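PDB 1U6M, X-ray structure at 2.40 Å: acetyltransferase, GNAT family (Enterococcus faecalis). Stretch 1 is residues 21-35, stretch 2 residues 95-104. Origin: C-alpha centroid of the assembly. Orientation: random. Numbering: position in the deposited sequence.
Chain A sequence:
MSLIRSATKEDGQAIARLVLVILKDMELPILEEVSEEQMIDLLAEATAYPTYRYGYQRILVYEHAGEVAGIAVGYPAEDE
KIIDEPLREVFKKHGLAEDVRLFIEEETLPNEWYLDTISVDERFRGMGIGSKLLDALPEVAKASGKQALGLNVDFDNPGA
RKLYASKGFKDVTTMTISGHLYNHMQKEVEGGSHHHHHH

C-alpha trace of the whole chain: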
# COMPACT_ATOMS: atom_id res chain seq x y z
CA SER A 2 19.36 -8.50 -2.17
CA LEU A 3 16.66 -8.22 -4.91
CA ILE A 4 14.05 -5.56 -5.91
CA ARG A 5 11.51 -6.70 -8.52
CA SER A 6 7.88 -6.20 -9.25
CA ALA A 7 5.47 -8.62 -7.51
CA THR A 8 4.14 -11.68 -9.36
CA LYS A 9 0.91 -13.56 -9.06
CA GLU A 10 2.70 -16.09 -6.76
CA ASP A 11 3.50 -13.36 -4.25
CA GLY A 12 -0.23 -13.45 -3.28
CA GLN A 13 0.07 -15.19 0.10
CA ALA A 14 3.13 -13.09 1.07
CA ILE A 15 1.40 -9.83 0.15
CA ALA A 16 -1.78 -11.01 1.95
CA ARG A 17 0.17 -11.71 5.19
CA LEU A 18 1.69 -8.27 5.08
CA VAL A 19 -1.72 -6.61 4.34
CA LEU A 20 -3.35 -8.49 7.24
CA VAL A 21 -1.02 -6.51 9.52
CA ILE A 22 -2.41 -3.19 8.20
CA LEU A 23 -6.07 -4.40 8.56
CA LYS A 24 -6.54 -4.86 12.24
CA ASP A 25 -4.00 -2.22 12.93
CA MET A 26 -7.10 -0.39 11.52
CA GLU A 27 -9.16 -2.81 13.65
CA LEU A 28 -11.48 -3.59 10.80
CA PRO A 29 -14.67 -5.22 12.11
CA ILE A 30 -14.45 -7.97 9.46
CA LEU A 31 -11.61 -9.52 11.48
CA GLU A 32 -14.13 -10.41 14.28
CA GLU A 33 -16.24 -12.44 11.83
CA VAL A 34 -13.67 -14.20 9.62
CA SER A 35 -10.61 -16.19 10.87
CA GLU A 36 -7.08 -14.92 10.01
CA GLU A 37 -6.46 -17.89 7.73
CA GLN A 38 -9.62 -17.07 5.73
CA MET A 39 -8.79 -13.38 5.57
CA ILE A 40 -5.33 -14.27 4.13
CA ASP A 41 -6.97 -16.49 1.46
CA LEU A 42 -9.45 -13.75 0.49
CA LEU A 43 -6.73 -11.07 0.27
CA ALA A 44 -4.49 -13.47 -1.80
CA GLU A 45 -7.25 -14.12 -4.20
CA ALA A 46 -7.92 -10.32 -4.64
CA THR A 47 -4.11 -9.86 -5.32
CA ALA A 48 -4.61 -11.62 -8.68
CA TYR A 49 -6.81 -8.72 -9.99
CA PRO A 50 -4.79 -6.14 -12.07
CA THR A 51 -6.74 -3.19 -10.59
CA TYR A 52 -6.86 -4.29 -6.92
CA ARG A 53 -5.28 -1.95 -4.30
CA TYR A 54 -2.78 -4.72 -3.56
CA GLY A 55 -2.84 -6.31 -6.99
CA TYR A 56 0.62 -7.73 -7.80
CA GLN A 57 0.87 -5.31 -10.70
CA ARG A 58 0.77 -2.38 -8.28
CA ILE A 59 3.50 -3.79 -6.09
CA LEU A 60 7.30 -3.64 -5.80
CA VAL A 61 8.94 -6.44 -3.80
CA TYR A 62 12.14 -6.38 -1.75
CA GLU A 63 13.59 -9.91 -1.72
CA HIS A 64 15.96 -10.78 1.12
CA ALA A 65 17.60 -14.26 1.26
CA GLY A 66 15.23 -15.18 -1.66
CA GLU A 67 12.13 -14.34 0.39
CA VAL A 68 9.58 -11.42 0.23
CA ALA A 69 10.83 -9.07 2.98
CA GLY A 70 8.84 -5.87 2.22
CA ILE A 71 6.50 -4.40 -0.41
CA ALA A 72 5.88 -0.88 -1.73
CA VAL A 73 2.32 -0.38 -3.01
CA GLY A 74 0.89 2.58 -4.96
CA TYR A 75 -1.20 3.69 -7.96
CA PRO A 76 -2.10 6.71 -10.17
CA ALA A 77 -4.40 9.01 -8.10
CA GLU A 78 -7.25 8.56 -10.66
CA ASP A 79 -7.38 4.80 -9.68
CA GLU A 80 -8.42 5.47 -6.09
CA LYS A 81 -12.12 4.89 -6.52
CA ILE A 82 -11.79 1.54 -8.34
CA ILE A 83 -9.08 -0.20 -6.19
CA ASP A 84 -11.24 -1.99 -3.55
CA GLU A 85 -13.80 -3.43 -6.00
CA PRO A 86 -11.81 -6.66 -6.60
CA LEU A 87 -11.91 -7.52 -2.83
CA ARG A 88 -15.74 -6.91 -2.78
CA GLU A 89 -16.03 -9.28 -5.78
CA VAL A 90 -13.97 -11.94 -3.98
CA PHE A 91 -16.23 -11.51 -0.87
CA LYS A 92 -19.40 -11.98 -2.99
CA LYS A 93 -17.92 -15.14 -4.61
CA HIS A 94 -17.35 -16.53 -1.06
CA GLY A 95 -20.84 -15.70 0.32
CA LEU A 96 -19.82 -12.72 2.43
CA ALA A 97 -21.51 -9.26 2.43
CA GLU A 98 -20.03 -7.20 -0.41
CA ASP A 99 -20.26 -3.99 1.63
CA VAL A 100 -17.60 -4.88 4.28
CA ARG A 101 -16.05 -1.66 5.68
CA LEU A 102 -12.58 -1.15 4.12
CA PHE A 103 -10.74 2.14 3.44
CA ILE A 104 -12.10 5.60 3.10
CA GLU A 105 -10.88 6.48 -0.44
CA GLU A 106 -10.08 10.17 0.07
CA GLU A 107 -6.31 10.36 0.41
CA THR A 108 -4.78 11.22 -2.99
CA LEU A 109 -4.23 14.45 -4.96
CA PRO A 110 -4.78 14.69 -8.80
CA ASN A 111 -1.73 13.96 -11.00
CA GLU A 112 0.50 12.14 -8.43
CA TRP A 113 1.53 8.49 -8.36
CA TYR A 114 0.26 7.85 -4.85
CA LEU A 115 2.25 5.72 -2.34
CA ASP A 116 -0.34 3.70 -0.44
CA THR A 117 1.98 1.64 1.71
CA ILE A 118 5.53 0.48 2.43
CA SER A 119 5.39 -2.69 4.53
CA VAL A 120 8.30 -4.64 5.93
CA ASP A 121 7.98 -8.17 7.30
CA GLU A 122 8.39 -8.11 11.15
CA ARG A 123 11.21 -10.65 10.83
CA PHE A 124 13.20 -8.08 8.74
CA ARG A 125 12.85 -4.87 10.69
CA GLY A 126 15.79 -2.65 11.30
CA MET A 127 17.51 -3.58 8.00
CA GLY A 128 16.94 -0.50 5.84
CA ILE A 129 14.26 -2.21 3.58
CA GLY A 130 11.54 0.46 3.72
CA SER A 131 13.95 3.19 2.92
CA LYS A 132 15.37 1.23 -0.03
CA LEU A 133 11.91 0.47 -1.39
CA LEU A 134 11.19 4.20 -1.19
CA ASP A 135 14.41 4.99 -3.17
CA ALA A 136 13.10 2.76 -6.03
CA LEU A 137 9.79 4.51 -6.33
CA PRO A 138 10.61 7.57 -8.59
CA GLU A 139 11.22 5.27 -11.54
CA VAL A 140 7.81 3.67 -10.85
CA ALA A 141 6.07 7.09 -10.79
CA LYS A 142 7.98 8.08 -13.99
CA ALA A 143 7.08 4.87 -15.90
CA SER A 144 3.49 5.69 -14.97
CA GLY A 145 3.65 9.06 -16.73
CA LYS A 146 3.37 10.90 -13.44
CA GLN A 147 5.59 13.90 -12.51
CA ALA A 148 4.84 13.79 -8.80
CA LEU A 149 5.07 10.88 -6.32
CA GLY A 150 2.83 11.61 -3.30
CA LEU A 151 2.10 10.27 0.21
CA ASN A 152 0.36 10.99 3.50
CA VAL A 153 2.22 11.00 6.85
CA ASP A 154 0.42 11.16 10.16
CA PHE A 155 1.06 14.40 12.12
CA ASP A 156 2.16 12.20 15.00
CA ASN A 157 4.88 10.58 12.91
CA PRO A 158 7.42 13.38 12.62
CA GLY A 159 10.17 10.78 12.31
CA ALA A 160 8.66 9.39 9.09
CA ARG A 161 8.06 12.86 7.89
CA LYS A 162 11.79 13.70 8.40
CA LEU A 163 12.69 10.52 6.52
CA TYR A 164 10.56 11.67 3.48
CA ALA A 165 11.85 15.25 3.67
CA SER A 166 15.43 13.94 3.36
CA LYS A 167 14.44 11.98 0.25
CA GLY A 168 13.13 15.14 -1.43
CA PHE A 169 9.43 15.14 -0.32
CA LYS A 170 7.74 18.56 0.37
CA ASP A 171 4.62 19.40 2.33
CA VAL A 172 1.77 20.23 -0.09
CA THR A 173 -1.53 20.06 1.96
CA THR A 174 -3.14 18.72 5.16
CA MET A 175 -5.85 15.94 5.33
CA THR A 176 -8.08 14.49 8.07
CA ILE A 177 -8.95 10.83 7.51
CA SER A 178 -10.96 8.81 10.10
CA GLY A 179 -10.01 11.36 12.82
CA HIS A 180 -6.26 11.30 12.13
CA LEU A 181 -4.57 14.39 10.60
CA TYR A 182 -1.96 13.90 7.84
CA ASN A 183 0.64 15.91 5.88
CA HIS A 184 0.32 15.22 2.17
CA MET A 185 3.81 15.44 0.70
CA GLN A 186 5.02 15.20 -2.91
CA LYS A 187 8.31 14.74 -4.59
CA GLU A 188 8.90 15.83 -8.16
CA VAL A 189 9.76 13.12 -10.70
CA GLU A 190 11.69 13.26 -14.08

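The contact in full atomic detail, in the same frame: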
# COMPACT_ATOMS: atom_id res chain seq x y z
N VAL A 21 -1.57 -7.31 8.41
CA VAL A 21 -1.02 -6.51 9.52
C VAL A 21 -1.68 -5.14 9.57
O VAL A 21 -2.13 -4.70 10.63
CB VAL A 21 0.56 -6.38 9.51
CG1 VAL A 21 1.03 -5.40 10.55
CG2 VAL A 21 1.19 -7.71 9.77
N ILE A 22 -1.69 -4.45 8.43
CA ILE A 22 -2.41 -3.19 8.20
C ILE A 22 -3.89 -3.22 8.63
O ILE A 22 -4.34 -2.28 9.29
CB ILE A 22 -2.31 -2.80 6.69
CG1 ILE A 22 -0.85 -2.51 6.32
CG2 ILE A 22 -3.19 -1.58 6.35
CD1 ILE A 22 -0.59 -2.60 4.89
N LEU A 23 -4.64 -4.26 8.22
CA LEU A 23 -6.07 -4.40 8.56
C LEU A 23 -6.03 -4.74 10.03
O LEU A 23 -5.09 -5.36 10.49
CB LEU A 23 -6.75 -5.53 7.75
CG LEU A 23 -6.65 -5.54 6.22
CD1 LEU A 23 -7.53 -6.58 5.66
CD2 LEU A 23 -6.97 -4.18 5.57
N LYS A 24 -6.93 -4.35 10.87
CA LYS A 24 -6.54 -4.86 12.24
C LYS A 24 -5.61 -3.98 13.07
O LYS A 24 -5.85 -3.83 14.25
CB LYS A 24 -5.85 -6.25 12.15
CG LYS A 24 -4.42 -6.27 12.56
CD LYS A 24 -4.12 -7.60 13.17
CE LYS A 24 -4.30 -8.73 12.19
NZ LYS A 24 -3.81 -9.99 12.84
N ASP A 25 -4.55 -3.47 12.46
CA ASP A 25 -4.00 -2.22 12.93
C ASP A 25 -5.04 -1.09 12.72
O ASP A 25 -5.06 -0.13 13.46
CB ASP A 25 -2.69 -1.93 12.21
CG ASP A 25 -2.08 -0.58 12.62
OD1 ASP A 25 -2.41 0.47 11.99
OD2 ASP A 25 -1.27 -0.57 13.58
N MET A 26 -5.89 -1.21 11.70
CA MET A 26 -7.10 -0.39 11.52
C MET A 26 -8.26 -0.91 12.37
O MET A 26 -9.28 -0.23 12.52
CB MET A 26 -7.60 -0.44 10.06
CG MET A 26 -6.80 0.30 9.08
SD MET A 26 -7.19 -0.18 7.38
CE MET A 26 -8.57 0.96 7.05
N GLU A 27 -8.14 -2.15 12.85
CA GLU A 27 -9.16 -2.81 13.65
C GLU A 27 -10.48 -2.90 12.88
O GLU A 27 -11.55 -2.48 13.32
CB GLU A 27 -9.32 -2.10 15.00
CG GLU A 27 -8.01 -1.88 15.76
CD GLU A 27 -8.24 -1.16 17.09
OE1 GLU A 27 -7.92 0.06 17.19
OE2 GLU A 27 -8.76 -1.83 18.03
N LEU A 28 -10.37 -3.47 11.69
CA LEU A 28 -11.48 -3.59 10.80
C LEU A 28 -12.40 -4.60 11.44
O LEU A 28 -11.94 -5.63 11.96
CB LEU A 28 -10.99 -4.01 9.42
CG LEU A 28 -11.19 -3.00 8.27
CD1 LEU A 28 -11.09 -1.48 8.57
CD2 LEU A 28 -10.33 -3.36 7.10
N PRO A 29 -13.72 -4.28 11.47
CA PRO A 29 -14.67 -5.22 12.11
C PRO A 29 -14.76 -6.57 11.42
O PRO A 29 -15.14 -7.52 12.08
CB PRO A 29 -16.01 -4.45 12.05
CG PRO A 29 -15.57 -2.98 11.95
CD PRO A 29 -14.40 -3.04 11.01
N ILE A 30 -14.44 -6.68 10.13
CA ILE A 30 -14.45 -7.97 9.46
C ILE A 30 -13.53 -9.04 10.12
O ILE A 30 -13.70 -10.22 9.92
CB ILE A 30 -14.12 -7.86 7.93
CG1 ILE A 30 -14.50 -9.14 7.18
CG2 ILE A 30 -12.64 -7.38 7.65
CD1 ILE A 30 -16.04 -9.31 7.04
N LEU A 31 -12.53 -8.60 10.88
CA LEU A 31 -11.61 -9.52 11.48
C LEU A 31 -12.24 -10.24 12.68
O LEU A 31 -11.72 -11.26 13.09
CB LEU A 31 -10.31 -8.81 11.89
CG LEU A 31 -9.58 -8.09 10.75
CD1 LEU A 31 -8.51 -7.22 11.29
CD2 LEU A 31 -9.04 -9.03 9.67
N GLU A 32 -13.35 -9.72 13.22
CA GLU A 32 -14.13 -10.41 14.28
C GLU A 32 -15.02 -11.52 13.74
O GLU A 32 -15.49 -12.35 14.52
CB GLU A 32 -15.05 -9.48 15.11
CG GLU A 32 -14.69 -8.00 15.31
CD GLU A 32 -13.27 -7.75 15.82
OE1 GLU A 32 -12.86 -6.56 15.85
OE2 GLU A 32 -12.57 -8.75 16.17
N GLU A 33 -15.25 -11.55 12.43
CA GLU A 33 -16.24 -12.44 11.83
C GLU A 33 -15.60 -13.55 10.99
O GLU A 33 -16.20 -14.58 10.72
CB GLU A 33 -17.21 -11.62 10.95
N VAL A 34 -14.37 -13.31 10.56
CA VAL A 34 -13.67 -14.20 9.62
C VAL A 34 -12.34 -14.53 10.32
O VAL A 34 -11.72 -13.65 10.96
CB VAL A 34 -13.55 -13.49 8.18
CG1 VAL A 34 -12.51 -14.09 7.30
CG2 VAL A 34 -14.88 -13.50 7.41
N SER A 35 -11.92 -15.80 10.28
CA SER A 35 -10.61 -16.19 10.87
C SER A 35 -9.45 -15.57 10.07
O SER A 35 -9.62 -15.29 8.88
CB SER A 35 -10.45 -17.70 10.82
OG SER A 35 -10.23 -18.14 9.48
N GLY A 95 -19.63 -15.83 -0.50
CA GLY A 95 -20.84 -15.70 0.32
C GLY A 95 -20.80 -14.68 1.41
O GLY A 95 -21.60 -14.75 2.30
N LEU A 96 -19.86 -13.75 1.40
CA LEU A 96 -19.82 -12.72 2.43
C LEU A 96 -20.47 -11.40 1.93
O LEU A 96 -20.56 -11.18 0.71
CB LEU A 96 -18.42 -12.47 2.90
CG LEU A 96 -17.45 -13.36 3.69
CD1 LEU A 96 -17.99 -14.25 4.78
CD2 LEU A 96 -16.55 -14.11 2.79
N ALA A 97 -20.90 -10.53 2.84
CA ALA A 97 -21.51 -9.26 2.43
C ALA A 97 -20.47 -8.39 1.68
O ALA A 97 -19.33 -8.21 2.08
CB ALA A 97 -22.15 -8.53 3.61
N GLU A 98 -20.89 -7.90 0.54
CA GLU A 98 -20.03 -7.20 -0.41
C GLU A 98 -19.65 -5.83 0.16
O GLU A 98 -18.61 -5.27 -0.19
CB GLU A 98 -20.83 -7.03 -1.67
CG GLU A 98 -20.14 -6.65 -2.91
CD GLU A 98 -21.17 -6.41 -4.03
OE1 GLU A 98 -21.86 -5.36 -3.99
OE2 GLU A 98 -21.31 -7.30 -4.92
N ASP A 99 -20.45 -5.33 1.09
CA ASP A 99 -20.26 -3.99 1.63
C ASP A 99 -19.52 -3.96 3.00
O ASP A 99 -19.82 -3.15 3.87
CB ASP A 99 -21.61 -3.30 1.69
CG ASP A 99 -22.51 -3.84 2.80
OD1 ASP A 99 -22.50 -5.03 3.18
OD2 ASP A 99 -23.24 -3.02 3.35
N VAL A 100 -18.59 -4.89 3.18
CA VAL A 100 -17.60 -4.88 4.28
C VAL A 100 -16.93 -3.48 4.31
O VAL A 100 -16.57 -2.94 3.26
CB VAL A 100 -16.53 -6.00 4.03
CG1 VAL A 100 -15.91 -5.84 2.65
CG2 VAL A 100 -15.44 -6.06 5.11
N ARG A 101 -16.75 -2.91 5.49
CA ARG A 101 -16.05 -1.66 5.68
C ARG A 101 -14.54 -1.87 5.43
O ARG A 101 -13.93 -2.75 6.04
CB ARG A 101 -16.25 -1.10 7.11
CG ARG A 101 -17.63 -1.32 7.70
CD ARG A 101 -17.75 -0.76 9.17
NE ARG A 101 -17.54 0.67 9.09
CZ ARG A 101 -18.49 1.58 9.20
NH1 ARG A 101 -19.75 1.23 9.48
NH2 ARG A 101 -18.17 2.84 9.00
N LEU A 102 -13.96 -1.05 4.57
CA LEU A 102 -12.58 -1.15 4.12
C LEU A 102 -11.94 0.21 4.33
O LEU A 102 -11.98 0.76 5.43
CB LEU A 102 -12.50 -1.62 2.66
CG LEU A 102 -12.90 -3.09 2.42
CD1 LEU A 102 -12.85 -3.57 0.93
CD2 LEU A 102 -12.18 -4.09 3.41
N PHE A 103 -11.34 0.78 3.30
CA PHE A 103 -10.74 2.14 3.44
C PHE A 103 -11.64 3.24 2.96
O PHE A 103 -12.34 3.11 1.95
CB PHE A 103 -9.41 2.22 2.68
CG PHE A 103 -8.51 1.05 2.90
CD1 PHE A 103 -8.73 -0.15 2.22
CD2 PHE A 103 -7.43 1.13 3.77
CE1 PHE A 103 -7.91 -1.24 2.41
CE2 PHE A 103 -6.59 0.04 3.94
CZ PHE A 103 -6.84 -1.15 3.27
N ILE A 104 -11.58 4.35 3.65
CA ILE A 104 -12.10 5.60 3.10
C ILE A 104 -11.14 6.09 2.00
O ILE A 104 -9.94 6.18 2.21
CB ILE A 104 -12.41 6.62 4.20
CG1 ILE A 104 -13.25 5.93 5.30
CG2 ILE A 104 -13.19 7.80 3.64
CD1 ILE A 104 -13.69 6.84 6.42
O HOH W 1 -14.61 -4.41 8.09

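What fills the hollow at the start of stretch 1? The ring of Phe103 does. Its CA-to-CB bond points sideways, yet the ring end comes nearer and settles among Ile22, Leu23 and Met26. Ile22 meets the ring at its edge, CG2 lying 4.5 Å from Phe103 CE2. Leu23 sends CD2 to 3.8 Å from Phe103 CZ, and Met26 brings CE to 3.5 Å from Phe103 CD2, both obliquely. The sulfur takes part as well: Met26 SD sits 4.3 Å from the centroid of the Phe103 ring, 46° off the normal, an oblique sulfur-aromatic contact.

How does the chain beyond the helix keep up the packing? Glu27, with positive phi, turns the backbone out of the helix and makes no contact itself. Leu28 then leans against the backbone of stretch 2, its CG 3.5 Å from Arg101 O, while its CD2 meets Leu102 CD2 at 4.2 Å. The CA-to-CB bond of Leu102 points away, so this meeting depends on the end of its side chain coming back. Beside it, Pro29 CG rests 4.2 Å from Arg101 CD, against the aliphatic part of the arginine.

Where do the branched side chains interlock? Val100, which closes the type I turn begun at Ala97, presses CG2 to 3.6 Å from Ile30 CB. Farther along, the backbones spread to 9.6 Å between Val34 CA and Leu96 CA, but the CA-to-CB bonds of both residues point toward the other stretch, and the side chains bridge the gap, with Val34 CG2 4.1 Å from Leu96 CD1.

Does anything polar join the two stretches? No direct hydrogen bond crosses; the two stretches together bury 440 Å², and six pairs of apolar side chains touch. One water links the backbones, accepting from Ile30 N at 3.1 Å and donating from its O to Arg101 O at 2.7 Å.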